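Long-range contact in Sso-CP2 metallo-carboxypetidase (PDB 4MMO), which is probably a zinc-dependent carboxypeptidase of the M20 family, removing residues from the C-terminal ends of peptides: residues Ile9-Lys14 with Asp25-Tyr30. Numbering follows the deposited sequence.
Sequences IEFLKK and DETANY. With SO4 (sulfate ion), chain E.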
# COMPACT_ATOMS: atom_id res chain seq x y z
N ILE A 9 -29.48 1.40 -25.64
CA ILE A 9 -28.44 0.45 -26.04
C ILE A 9 -27.32 1.16 -26.78
O ILE A 9 -26.14 0.96 -26.50
CB ILE A 9 -29.01 -0.67 -26.96
CG1 ILE A 9 -30.06 -1.50 -26.21
CG2 ILE A 9 -27.89 -1.57 -27.49
CD1 ILE A 9 -29.52 -2.32 -25.06
N GLU A 10 -27.70 2.00 -27.74
CA GLU A 10 -26.75 2.79 -28.51
C GLU A 10 -25.89 3.66 -27.59
O GLU A 10 -24.68 3.74 -27.76
CB GLU A 10 -27.51 3.66 -29.51
CG GLU A 10 -26.66 4.53 -30.41
CD GLU A 10 -27.50 5.35 -31.37
OE1 GLU A 10 -28.48 5.97 -30.92
OE2 GLU A 10 -27.18 5.37 -32.58
N PHE A 11 -26.53 4.28 -26.61
CA PHE A 11 -25.85 5.14 -25.64
C PHE A 11 -24.86 4.32 -24.82
O PHE A 11 -23.72 4.73 -24.60
CB PHE A 11 -26.91 5.77 -24.71
CG PHE A 11 -26.40 6.91 -23.85
CD1 PHE A 11 -25.28 7.64 -24.19
CD2 PHE A 11 -27.09 7.25 -22.68
CE1 PHE A 11 -24.84 8.69 -23.39
CE2 PHE A 11 -26.65 8.30 -21.88
CZ PHE A 11 -25.53 9.01 -22.24
N LEU A 12 -25.32 3.16 -24.36
CA LEU A 12 -24.54 2.30 -23.48
C LEU A 12 -23.32 1.69 -24.17
O LEU A 12 -22.34 1.34 -23.51
CB LEU A 12 -25.43 1.18 -22.94
CG LEU A 12 -26.44 1.55 -21.85
CD1 LEU A 12 -27.37 0.38 -21.56
CD2 LEU A 12 -25.72 1.97 -20.57
N LYS A 13 -23.37 1.56 -25.49
CA LYS A 13 -22.27 0.96 -26.23
C LYS A 13 -21.09 1.91 -26.36
O LYS A 13 -19.98 1.50 -26.68
CB LYS A 13 -22.73 0.52 -27.62
CG LYS A 13 -23.49 -0.80 -27.63
CD LYS A 13 -24.10 -1.05 -29.00
CE LYS A 13 -24.63 -2.47 -29.12
NZ LYS A 13 -25.36 -2.67 -30.41
N LYS A 14 -21.34 3.19 -26.10
CA LYS A 14 -20.28 4.19 -26.17
C LYS A 14 -19.55 4.29 -24.83
O LYS A 14 -20.15 4.71 -23.84
CB LYS A 14 -20.84 5.55 -26.56
CG LYS A 14 -21.62 5.54 -27.85
CD LYS A 14 -21.60 6.90 -28.53
CE LYS A 14 -22.47 6.92 -29.77
NZ LYS A 14 -22.15 5.81 -30.71
N ASP A 25 -15.41 12.55 -25.23
CA ASP A 25 -15.80 13.56 -26.20
C ASP A 25 -16.84 13.04 -27.20
O ASP A 25 -17.76 13.77 -27.57
CB ASP A 25 -14.58 14.09 -26.95
CG ASP A 25 -13.66 14.90 -26.06
OD1 ASP A 25 -14.17 15.63 -25.18
OD2 ASP A 25 -12.42 14.81 -26.23
N GLU A 26 -16.69 11.79 -27.63
CA GLU A 26 -17.65 11.18 -28.54
C GLU A 26 -19.02 11.10 -27.88
O GLU A 26 -20.04 11.45 -28.48
CB GLU A 26 -17.19 9.78 -28.95
N THR A 27 -19.04 10.63 -26.64
CA THR A 27 -20.28 10.46 -25.89
C THR A 27 -21.00 11.80 -25.72
O THR A 27 -22.20 11.89 -25.97
CB THR A 27 -20.02 9.83 -24.52
OG1 THR A 27 -19.38 8.56 -24.71
CG2 THR A 27 -21.32 9.65 -23.74
N ALA A 28 -20.26 12.83 -25.32
CA ALA A 28 -20.83 14.16 -25.14
C ALA A 28 -21.43 14.68 -26.45
O ALA A 28 -22.47 15.33 -26.44
CB ALA A 28 -19.77 15.12 -24.63
N ASN A 29 -20.78 14.38 -27.56
CA ASN A 29 -21.27 14.83 -28.86
C ASN A 29 -22.51 14.06 -29.30
O ASN A 29 -23.44 14.64 -29.85
CB ASN A 29 -20.18 14.69 -29.93
CG ASN A 29 -19.47 16.01 -30.20
OD1 ASN A 29 -20.06 16.94 -30.75
ND2 ASN A 29 -18.20 16.09 -29.81
N TYR A 30 -22.49 12.75 -29.07
CA TYR A 30 -23.65 11.92 -29.36
C TYR A 30 -24.82 12.40 -28.51
O TYR A 30 -25.94 12.55 -29.00
CB TYR A 30 -23.33 10.45 -29.04
CG TYR A 30 -24.55 9.58 -28.91
CD1 TYR A 30 -25.12 8.98 -30.02
CD2 TYR A 30 -25.14 9.35 -27.67
CE1 TYR A 30 -26.24 8.17 -29.90
CE2 TYR A 30 -26.26 8.55 -27.54
CZ TYR A 30 -26.81 7.96 -28.66
OH TYR A 30 -27.92 7.17 -28.54
S SO4 E . -12.44 10.95 -26.60
O1 SO4 E . -11.35 11.54 -27.38
O2 SO4 E . -13.64 10.87 -27.44
O3 SO4 E . -12.06 9.61 -26.16
O4 SO4 E . -12.71 11.80 -25.44
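Residues 9-14 lie in the C-terminal part of helix 3-12 and run on into loop, while 25-30 is wholly helical, near the start of helix 24-39. The backbones come nearest at Lys14 and Thr27, whose CA atoms lie 6.3 Å apart, and side chains span the rest. Tyr30 does most of this: with CG anti to its backbone N (chi1 163°), its ring reaches across to helix 3-12. There its hydroxyl donates a hydrogen bond of 2.7 Å from OH to Glu10 OE1, which lies in the plane of the ring, at its edge, yet is met from above the carboxylate plane. Glutamate suits this place because its extended chain carries an acceptor out to the phenol. Phe11 supplies the apolar part, its CD1 lying 3.6 Å from Tyr30 CE2; the two planes are 25° apart but slid so far that the rings barely overlap. At the Phe11 ring edge, Thr27 CG2 sits 3.7 Å from Phe11 CE1, while Thr27 OG1 is hydrogen-bonded to the carbonyl of Gly23, just before helix 24-39. Lysine suits position 14 because its long aliphatic chain crosses Tyr30 at about a right angle, Lys14 CE 3.4 Å from Tyr30 CD1, before a bend at chi4 (-53°) turns NZ aside. A leucine at Tyr30 would remove the hydroxyl and ring, and would probably lose the bond to Glu10 and much of the packing against Phe11 and Lys14. The backbone N atoms of Gly23, Asp25 and Glu26 bind a sulfate, probably from the crystallisation liquor. The Phe11 side chain, about 12 Å from the bound zinc ion, also packs on Leu109 and Met110 of helix 102-121, whose Lys106 makes a cation-pi contact with its ring, while Ala28 and Asn29 touch Leu45 of strand 43-46.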